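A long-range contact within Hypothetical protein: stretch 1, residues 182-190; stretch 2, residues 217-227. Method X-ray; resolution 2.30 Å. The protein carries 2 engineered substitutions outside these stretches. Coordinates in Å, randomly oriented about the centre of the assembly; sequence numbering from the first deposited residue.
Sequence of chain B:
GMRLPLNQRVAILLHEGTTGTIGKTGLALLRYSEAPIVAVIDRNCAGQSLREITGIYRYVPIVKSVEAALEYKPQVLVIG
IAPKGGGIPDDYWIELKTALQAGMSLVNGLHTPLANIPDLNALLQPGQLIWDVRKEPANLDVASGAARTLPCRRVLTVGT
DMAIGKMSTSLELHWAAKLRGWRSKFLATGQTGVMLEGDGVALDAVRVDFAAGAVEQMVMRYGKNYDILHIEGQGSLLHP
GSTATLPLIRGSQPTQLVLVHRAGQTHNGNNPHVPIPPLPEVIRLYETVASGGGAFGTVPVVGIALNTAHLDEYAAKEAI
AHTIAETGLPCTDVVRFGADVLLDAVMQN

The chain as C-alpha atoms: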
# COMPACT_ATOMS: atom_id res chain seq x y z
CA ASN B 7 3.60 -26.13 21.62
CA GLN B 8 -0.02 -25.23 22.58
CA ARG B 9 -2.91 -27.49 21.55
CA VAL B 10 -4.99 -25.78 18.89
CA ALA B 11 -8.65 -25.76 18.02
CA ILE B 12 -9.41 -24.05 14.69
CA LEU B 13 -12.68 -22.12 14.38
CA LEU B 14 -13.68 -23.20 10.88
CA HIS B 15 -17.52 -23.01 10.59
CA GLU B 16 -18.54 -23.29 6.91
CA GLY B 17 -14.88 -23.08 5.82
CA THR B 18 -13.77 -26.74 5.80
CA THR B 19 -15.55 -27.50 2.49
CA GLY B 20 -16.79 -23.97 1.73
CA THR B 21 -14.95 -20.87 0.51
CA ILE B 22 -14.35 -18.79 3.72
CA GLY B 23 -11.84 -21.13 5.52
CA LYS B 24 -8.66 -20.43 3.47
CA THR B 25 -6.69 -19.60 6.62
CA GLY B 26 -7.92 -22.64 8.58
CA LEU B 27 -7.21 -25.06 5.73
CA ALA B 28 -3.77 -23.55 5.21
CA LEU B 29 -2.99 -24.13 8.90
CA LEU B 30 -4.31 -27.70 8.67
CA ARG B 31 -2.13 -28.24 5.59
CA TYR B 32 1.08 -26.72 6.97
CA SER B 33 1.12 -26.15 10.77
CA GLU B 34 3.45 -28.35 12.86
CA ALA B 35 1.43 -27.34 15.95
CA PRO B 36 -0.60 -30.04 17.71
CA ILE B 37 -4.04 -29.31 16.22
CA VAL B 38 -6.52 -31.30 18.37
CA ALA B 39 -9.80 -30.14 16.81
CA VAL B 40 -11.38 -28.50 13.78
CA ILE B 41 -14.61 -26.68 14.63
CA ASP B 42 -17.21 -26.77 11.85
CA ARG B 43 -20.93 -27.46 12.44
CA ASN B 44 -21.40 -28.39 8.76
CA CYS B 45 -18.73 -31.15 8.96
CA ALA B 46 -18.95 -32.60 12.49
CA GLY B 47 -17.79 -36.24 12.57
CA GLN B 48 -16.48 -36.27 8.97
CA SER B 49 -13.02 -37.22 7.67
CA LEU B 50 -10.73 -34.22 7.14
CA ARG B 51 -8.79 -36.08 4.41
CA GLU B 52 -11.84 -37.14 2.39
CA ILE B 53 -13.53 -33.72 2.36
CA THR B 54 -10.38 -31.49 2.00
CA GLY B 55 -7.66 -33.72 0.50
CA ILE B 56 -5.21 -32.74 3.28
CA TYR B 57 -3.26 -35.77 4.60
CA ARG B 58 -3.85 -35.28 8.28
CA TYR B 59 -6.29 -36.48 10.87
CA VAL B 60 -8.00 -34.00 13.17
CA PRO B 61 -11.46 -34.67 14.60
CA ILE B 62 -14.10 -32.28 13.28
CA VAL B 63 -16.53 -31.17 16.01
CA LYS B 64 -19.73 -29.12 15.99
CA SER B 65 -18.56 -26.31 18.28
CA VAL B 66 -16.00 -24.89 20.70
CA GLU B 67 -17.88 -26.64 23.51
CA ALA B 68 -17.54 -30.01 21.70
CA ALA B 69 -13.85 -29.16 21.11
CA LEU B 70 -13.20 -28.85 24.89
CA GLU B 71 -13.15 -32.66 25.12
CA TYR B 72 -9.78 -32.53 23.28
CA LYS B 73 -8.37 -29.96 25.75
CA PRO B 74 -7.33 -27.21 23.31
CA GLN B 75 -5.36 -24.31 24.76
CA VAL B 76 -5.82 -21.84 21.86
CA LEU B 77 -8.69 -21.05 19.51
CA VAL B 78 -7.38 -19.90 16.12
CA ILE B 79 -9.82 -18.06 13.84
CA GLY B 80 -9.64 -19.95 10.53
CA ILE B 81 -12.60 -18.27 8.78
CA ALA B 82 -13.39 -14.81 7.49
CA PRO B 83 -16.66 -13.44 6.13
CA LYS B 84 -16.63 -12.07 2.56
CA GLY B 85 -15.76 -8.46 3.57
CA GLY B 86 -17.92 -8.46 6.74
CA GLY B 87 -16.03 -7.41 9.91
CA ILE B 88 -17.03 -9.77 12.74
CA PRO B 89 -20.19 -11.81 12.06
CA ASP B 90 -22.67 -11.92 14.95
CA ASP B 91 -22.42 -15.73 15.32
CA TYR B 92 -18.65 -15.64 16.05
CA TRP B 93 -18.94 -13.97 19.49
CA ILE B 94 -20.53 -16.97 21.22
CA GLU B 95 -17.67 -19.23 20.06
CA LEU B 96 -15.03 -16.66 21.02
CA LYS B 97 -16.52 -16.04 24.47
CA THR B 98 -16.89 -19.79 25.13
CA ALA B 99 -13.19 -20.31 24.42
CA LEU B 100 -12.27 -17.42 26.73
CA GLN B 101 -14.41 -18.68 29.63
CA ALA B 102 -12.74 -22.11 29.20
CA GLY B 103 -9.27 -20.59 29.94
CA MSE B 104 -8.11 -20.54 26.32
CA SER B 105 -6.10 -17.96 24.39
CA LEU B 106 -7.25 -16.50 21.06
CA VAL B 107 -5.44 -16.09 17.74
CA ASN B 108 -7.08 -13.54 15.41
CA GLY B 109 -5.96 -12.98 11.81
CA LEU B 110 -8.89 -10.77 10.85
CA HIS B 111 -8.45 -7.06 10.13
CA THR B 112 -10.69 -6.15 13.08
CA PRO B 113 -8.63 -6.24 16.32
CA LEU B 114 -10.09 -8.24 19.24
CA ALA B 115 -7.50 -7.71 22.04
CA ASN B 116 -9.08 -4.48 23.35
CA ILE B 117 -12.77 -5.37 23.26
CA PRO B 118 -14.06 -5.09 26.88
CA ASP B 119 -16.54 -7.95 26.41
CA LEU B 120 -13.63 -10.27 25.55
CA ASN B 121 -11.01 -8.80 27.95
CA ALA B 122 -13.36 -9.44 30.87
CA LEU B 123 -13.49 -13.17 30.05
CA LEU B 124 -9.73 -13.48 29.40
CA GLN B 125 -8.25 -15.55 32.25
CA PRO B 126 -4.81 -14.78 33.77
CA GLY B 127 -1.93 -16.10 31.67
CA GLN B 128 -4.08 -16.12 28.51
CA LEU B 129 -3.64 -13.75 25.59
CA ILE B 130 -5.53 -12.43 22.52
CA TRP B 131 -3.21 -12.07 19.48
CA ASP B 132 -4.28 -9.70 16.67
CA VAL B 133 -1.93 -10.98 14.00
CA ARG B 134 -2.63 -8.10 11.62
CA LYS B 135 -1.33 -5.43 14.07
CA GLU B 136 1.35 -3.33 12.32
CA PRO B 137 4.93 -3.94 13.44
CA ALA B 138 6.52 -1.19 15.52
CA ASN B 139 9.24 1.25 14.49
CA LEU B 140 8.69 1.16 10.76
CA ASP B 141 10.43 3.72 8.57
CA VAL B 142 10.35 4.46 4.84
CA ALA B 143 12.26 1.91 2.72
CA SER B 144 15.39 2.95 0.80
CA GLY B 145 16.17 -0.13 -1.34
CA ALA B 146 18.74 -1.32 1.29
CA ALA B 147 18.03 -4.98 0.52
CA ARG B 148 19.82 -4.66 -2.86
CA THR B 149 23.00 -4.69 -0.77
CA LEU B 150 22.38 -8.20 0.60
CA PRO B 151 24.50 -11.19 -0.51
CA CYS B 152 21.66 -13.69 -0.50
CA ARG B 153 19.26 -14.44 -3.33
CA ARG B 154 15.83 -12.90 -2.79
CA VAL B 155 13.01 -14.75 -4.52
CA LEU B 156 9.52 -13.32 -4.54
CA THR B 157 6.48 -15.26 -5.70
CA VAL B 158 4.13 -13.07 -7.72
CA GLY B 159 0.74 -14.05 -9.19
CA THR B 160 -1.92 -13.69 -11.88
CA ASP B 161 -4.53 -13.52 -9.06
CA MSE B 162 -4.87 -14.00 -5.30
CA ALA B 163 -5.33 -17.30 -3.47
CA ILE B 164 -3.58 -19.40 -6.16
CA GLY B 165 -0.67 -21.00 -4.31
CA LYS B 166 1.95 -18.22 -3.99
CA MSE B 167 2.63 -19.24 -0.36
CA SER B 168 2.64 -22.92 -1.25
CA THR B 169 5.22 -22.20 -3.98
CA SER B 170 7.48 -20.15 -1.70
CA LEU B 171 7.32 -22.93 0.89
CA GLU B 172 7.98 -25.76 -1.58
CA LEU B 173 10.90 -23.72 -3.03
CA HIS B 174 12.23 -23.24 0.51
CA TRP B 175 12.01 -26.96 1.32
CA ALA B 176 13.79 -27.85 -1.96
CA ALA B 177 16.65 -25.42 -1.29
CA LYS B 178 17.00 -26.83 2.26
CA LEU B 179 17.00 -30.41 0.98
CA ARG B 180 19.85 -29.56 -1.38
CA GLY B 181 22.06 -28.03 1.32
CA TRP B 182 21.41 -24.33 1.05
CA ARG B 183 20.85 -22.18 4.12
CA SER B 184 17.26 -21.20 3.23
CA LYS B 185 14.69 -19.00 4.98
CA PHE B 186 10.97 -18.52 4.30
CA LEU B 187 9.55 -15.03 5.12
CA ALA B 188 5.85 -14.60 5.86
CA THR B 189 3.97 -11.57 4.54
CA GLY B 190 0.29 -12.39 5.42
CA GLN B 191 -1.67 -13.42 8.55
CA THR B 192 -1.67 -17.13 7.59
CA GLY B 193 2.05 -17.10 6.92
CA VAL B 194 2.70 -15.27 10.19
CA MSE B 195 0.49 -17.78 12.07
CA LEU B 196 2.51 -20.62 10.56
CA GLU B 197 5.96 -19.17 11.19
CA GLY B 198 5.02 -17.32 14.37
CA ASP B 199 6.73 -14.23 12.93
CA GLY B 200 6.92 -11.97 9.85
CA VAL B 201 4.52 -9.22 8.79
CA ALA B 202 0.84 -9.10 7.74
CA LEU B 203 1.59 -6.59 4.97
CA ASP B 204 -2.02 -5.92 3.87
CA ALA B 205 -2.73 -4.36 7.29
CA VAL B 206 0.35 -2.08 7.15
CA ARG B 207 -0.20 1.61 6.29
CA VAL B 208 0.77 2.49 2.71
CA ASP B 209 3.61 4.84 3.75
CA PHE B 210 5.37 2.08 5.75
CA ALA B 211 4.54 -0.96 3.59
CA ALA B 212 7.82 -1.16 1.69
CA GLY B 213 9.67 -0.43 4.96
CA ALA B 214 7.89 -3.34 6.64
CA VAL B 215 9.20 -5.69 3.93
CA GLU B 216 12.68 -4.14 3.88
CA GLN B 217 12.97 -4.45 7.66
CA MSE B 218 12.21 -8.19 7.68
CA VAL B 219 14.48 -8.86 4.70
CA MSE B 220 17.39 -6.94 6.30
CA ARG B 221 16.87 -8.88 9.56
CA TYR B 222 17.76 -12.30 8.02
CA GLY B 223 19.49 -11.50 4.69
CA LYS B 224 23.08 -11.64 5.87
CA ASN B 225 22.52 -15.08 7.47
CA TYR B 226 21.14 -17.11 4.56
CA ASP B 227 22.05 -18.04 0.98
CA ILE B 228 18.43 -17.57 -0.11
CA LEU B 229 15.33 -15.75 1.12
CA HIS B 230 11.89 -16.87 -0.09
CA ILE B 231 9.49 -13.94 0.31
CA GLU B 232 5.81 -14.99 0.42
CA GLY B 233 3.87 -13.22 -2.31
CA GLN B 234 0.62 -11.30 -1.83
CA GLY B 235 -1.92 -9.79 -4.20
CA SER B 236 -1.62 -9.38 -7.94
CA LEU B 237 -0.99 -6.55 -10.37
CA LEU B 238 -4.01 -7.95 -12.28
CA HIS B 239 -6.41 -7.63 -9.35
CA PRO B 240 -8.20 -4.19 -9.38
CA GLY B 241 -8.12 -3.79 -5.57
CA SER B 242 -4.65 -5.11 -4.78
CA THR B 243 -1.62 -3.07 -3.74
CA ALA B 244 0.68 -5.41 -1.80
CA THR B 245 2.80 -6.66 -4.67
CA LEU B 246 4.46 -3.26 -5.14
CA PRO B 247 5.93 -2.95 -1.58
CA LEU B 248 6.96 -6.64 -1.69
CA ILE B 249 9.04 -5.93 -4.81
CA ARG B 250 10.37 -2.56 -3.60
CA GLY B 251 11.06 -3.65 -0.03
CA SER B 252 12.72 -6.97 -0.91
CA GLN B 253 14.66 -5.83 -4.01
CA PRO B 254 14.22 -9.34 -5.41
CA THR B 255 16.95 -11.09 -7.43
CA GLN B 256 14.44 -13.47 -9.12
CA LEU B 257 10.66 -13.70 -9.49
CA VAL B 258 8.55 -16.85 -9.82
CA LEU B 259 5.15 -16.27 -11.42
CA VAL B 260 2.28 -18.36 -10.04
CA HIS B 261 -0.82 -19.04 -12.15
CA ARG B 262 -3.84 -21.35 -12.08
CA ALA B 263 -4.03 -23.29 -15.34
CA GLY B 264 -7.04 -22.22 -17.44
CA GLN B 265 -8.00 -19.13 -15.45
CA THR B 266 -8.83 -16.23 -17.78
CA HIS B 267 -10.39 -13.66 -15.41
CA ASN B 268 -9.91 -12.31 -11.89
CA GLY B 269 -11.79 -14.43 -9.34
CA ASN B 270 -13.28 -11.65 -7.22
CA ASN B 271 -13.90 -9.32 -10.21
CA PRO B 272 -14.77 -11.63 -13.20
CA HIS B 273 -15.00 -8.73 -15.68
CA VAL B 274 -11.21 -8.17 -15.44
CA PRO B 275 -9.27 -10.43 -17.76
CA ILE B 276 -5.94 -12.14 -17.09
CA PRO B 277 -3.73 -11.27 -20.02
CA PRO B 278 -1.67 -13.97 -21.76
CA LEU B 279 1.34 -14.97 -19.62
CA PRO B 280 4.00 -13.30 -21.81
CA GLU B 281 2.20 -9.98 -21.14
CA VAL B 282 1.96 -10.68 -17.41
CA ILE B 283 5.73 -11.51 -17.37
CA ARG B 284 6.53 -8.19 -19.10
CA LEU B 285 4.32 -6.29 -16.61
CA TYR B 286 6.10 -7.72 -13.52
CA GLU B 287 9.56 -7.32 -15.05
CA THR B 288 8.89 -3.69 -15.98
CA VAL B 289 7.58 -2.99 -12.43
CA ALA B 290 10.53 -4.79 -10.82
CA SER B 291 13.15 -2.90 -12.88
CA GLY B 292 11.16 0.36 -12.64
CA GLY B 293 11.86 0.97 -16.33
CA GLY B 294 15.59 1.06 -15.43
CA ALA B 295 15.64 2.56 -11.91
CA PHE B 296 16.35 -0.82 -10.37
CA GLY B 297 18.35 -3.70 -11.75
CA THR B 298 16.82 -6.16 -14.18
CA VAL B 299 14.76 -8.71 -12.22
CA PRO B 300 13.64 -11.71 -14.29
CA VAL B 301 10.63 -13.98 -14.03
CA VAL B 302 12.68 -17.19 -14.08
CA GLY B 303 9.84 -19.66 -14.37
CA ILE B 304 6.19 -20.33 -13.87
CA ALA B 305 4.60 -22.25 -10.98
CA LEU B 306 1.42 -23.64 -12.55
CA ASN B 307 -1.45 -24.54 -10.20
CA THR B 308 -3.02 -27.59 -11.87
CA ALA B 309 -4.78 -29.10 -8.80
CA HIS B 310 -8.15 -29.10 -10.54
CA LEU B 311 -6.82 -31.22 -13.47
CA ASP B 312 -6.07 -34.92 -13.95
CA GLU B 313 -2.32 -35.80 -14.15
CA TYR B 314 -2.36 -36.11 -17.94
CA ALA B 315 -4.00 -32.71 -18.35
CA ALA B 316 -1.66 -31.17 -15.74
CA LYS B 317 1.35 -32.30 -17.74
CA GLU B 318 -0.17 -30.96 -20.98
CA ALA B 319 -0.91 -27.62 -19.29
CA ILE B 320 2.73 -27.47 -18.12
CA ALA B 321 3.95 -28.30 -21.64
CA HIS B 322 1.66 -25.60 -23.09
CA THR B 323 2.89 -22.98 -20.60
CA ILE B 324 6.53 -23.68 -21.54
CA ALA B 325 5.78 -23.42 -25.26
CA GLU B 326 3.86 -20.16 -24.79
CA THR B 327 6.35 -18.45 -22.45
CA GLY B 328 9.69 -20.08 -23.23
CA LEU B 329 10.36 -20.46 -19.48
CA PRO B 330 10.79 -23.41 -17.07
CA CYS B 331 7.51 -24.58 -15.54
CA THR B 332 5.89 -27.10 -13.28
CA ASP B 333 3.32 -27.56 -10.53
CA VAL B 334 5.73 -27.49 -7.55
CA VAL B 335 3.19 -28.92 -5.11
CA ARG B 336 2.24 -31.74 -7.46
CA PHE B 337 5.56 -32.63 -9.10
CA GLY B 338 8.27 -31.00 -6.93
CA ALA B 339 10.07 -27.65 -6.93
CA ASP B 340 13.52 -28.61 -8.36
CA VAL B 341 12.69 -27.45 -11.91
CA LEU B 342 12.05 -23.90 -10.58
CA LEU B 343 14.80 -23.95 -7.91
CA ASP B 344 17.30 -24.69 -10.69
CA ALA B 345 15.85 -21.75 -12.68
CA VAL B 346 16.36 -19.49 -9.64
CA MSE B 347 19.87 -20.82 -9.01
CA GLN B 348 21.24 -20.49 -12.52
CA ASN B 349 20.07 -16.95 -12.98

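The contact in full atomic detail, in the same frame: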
# COMPACT_ATOMS: atom_id res chain seq x y z
N TRP B 182 21.34 -25.77 0.92
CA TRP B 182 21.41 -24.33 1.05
C TRP B 182 20.83 -23.88 2.39
O TRP B 182 19.91 -24.51 2.92
CB TRP B 182 20.65 -23.62 -0.08
CG TRP B 182 21.40 -23.49 -1.36
CD1 TRP B 182 22.43 -22.64 -1.60
CD2 TRP B 182 21.17 -24.19 -2.58
NE1 TRP B 182 22.86 -22.77 -2.89
CE2 TRP B 182 22.10 -23.71 -3.52
CE3 TRP B 182 20.25 -25.16 -2.98
CZ2 TRP B 182 22.16 -24.19 -4.83
CZ3 TRP B 182 20.31 -25.63 -4.29
CH2 TRP B 182 21.26 -25.14 -5.20
N ARG B 183 21.40 -22.81 2.93
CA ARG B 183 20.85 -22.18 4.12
C ARG B 183 19.70 -21.32 3.59
O ARG B 183 19.94 -20.27 3.02
CB ARG B 183 21.88 -21.32 4.82
CG ARG B 183 22.99 -22.14 5.48
CD ARG B 183 23.97 -21.23 6.18
NE ARG B 183 23.20 -20.25 6.95
CZ ARG B 183 22.73 -20.45 8.18
NH1 ARG B 183 23.00 -21.57 8.85
NH2 ARG B 183 22.01 -19.50 8.76
N SER B 184 18.47 -21.81 3.77
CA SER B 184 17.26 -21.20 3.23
C SER B 184 16.32 -20.69 4.33
O SER B 184 16.20 -21.31 5.40
CB SER B 184 16.52 -22.26 2.39
OG SER B 184 15.34 -21.75 1.78
N LYS B 185 15.68 -19.54 4.07
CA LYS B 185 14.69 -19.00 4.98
C LYS B 185 13.43 -18.55 4.25
O LYS B 185 13.51 -17.87 3.22
CB LYS B 185 15.21 -17.81 5.77
CG LYS B 185 14.45 -17.70 7.10
CD LYS B 185 14.51 -16.39 7.77
CE LYS B 185 14.03 -16.50 9.23
NZ LYS B 185 12.85 -17.38 9.48
N PHE B 186 12.28 -18.93 4.80
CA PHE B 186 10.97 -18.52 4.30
C PHE B 186 10.53 -17.31 5.12
O PHE B 186 10.67 -17.32 6.34
CB PHE B 186 9.96 -19.67 4.44
CG PHE B 186 8.53 -19.24 4.23
CD1 PHE B 186 8.02 -19.07 2.96
CD2 PHE B 186 7.71 -18.98 5.33
CE1 PHE B 186 6.70 -18.64 2.77
CE2 PHE B 186 6.40 -18.56 5.15
CZ PHE B 186 5.90 -18.39 3.86
N LEU B 187 10.01 -16.26 4.46
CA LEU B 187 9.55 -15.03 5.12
C LEU B 187 8.08 -14.80 4.86
O LEU B 187 7.65 -14.69 3.72
CB LEU B 187 10.35 -13.82 4.64
CG LEU B 187 11.83 -13.87 5.02
CD1 LEU B 187 12.54 -12.68 4.41
CD2 LEU B 187 12.00 -13.89 6.51
N ALA B 188 7.30 -14.73 5.94
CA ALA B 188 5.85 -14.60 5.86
C ALA B 188 5.46 -13.14 5.71
O ALA B 188 6.03 -12.27 6.35
CB ALA B 188 5.20 -15.18 7.12
N THR B 189 4.45 -12.91 4.86
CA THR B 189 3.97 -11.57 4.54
C THR B 189 2.42 -11.41 4.66
O THR B 189 1.86 -10.38 4.25
CB THR B 189 4.38 -11.23 3.12
OG1 THR B 189 3.81 -12.20 2.23
CG2 THR B 189 5.90 -11.25 2.98
N GLY B 190 1.74 -12.42 5.21
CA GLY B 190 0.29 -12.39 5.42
C GLY B 190 -0.03 -13.04 6.75
O GLY B 190 0.84 -13.67 7.36
N GLN B 217 12.55 -4.15 6.30
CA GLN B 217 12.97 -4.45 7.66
C GLN B 217 13.12 -5.95 7.93
O GLN B 217 14.10 -6.38 8.51
CB GLN B 217 11.97 -3.84 8.65
CG GLN B 217 12.45 -3.76 10.06
CD GLN B 217 11.30 -3.51 11.02
OE1 GLN B 217 10.36 -4.32 11.10
NE2 GLN B 217 11.38 -2.40 11.76
N MSE B 218 12.16 -6.74 7.49
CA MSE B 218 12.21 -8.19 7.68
C MSE B 218 13.35 -8.81 6.87
O MSE B 218 14.09 -9.66 7.36
CB MSE B 218 10.87 -8.82 7.28
CG MSE B 218 10.79 -10.33 7.48
SE MSE B 218 9.01 -11.02 7.07
CE MSE B 218 8.92 -10.25 5.34
N VAL B 219 13.46 -8.37 5.62
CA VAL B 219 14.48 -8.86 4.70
C VAL B 219 15.90 -8.50 5.19
O VAL B 219 16.82 -9.30 5.04
CB VAL B 219 14.23 -8.32 3.27
CG1 VAL B 219 15.42 -8.53 2.37
CG2 VAL B 219 12.94 -8.98 2.68
N MSE B 220 16.07 -7.32 5.76
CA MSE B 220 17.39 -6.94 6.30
C MSE B 220 17.73 -7.71 7.58
O MSE B 220 18.89 -7.89 7.91
CB MSE B 220 17.47 -5.44 6.58
CG MSE B 220 17.36 -4.57 5.35
SE MSE B 220 18.81 -4.83 4.13
CE MSE B 220 20.24 -4.03 5.13
N ARG B 221 16.70 -8.16 8.30
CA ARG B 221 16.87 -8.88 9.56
C ARG B 221 17.51 -10.27 9.38
O ARG B 221 18.27 -10.70 10.24
CB ARG B 221 15.52 -8.96 10.29
CG ARG B 221 15.49 -9.74 11.60
CD ARG B 221 14.52 -9.15 12.64
NE ARG B 221 13.26 -8.69 12.06
N TYR B 222 17.24 -10.94 8.27
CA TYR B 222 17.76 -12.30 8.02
C TYR B 222 18.73 -12.43 6.85
O TYR B 222 19.49 -13.38 6.81
CB TYR B 222 16.59 -13.27 7.80
CG TYR B 222 15.60 -13.25 8.95
CD1 TYR B 222 15.88 -13.91 10.15
CD2 TYR B 222 14.39 -12.56 8.83
CE1 TYR B 222 14.97 -13.87 11.22
CE2 TYR B 222 13.48 -12.53 9.88
CZ TYR B 222 13.77 -13.18 11.07
OH TYR B 222 12.86 -13.13 12.10
N GLY B 223 18.71 -11.46 5.93
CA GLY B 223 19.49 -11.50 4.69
C GLY B 223 20.96 -11.83 4.70
O GLY B 223 21.47 -12.47 3.78
N LYS B 224 21.66 -11.38 5.74
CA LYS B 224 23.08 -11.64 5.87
C LYS B 224 23.37 -13.06 6.40
O LYS B 224 24.51 -13.51 6.35
CB LYS B 224 23.72 -10.58 6.77
CG LYS B 224 23.59 -9.15 6.23
CD LYS B 224 24.07 -8.09 7.23
CE LYS B 224 23.76 -6.69 6.71
NZ LYS B 224 24.11 -5.63 7.69
N ASN B 225 22.34 -13.76 6.89
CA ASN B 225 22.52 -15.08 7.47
C ASN B 225 22.11 -16.27 6.61
O ASN B 225 22.26 -17.40 7.02
CB ASN B 225 21.80 -15.16 8.82
CG ASN B 225 22.45 -14.28 9.87
OD1 ASN B 225 23.69 -14.22 9.99
ND2 ASN B 225 21.62 -13.60 10.65
N TYR B 226 21.59 -16.02 5.41
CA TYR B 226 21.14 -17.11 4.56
C TYR B 226 21.67 -16.94 3.13
O TYR B 226 22.09 -15.85 2.74
CB TYR B 226 19.59 -17.19 4.62
CG TYR B 226 19.08 -17.58 6.00
CD1 TYR B 226 18.84 -16.62 6.98
CD2 TYR B 226 18.87 -18.91 6.33
CE1 TYR B 226 18.40 -16.98 8.26
CE2 TYR B 226 18.43 -19.28 7.59
CZ TYR B 226 18.20 -18.31 8.55
OH TYR B 226 17.77 -18.70 9.80
N ASP B 227 21.67 -18.04 2.39
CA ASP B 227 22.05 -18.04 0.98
C ASP B 227 20.84 -17.58 0.14
O ASP B 227 21.00 -16.99 -0.92
CB ASP B 227 22.41 -19.45 0.51
CG ASP B 227 23.56 -20.05 1.26
OD1 ASP B 227 24.51 -19.30 1.61
OD2 ASP B 227 23.51 -21.28 1.51

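Strand 184-187 and the helix that includes 217-222 run nearly antiparallel, at 161°, with their axes 10.2 Å apart at closest approach. Side chains fill this gap, and hydrogen bonds between the stretches are confined to residues 225-227 of stretch 2.

M218, a selenomethionine, comes first. Its CG packs on L187 CD2 at 3.9 Å, an apolar contact. Its SE lies 3.3 Å from A188 O, a close contact and not a hydrogen bond. Its CE meets T189 CG2, methyl to methyl, at 4.0 Å. V219 adds an apolar contact, CG2 to L187 CD1 at 4.1 Å. L187 thus packs against M218, V219 and Y222, whose CD2 is 3.6 Å from L187 CD2.

Y222 also offers a ring face to K185. K185 CE sits 3.4 Å from the Y222 ring centroid, and the charged NZ is 4.6 Å from it, a cation-pi contact.

Further along, N225 O accepts two hydrogen bonds from R183, from NE at 3.0 Å and NH2 at 2.7 Å. The Y226 ring lies between two side chains. K185 CB covers one face, 3.8 Å from the centroid. R183 NH2 lies over the opposite face, and the guanidinium makes an off-centre cation-pi contact.

D227 closes the contact. Its N donates to R183 O at 2.9 Å, and its OD2 accepts from R183 N at 3.0 Å. The same OD2 meets the W182 ring edge, 3.6 Å from CD1.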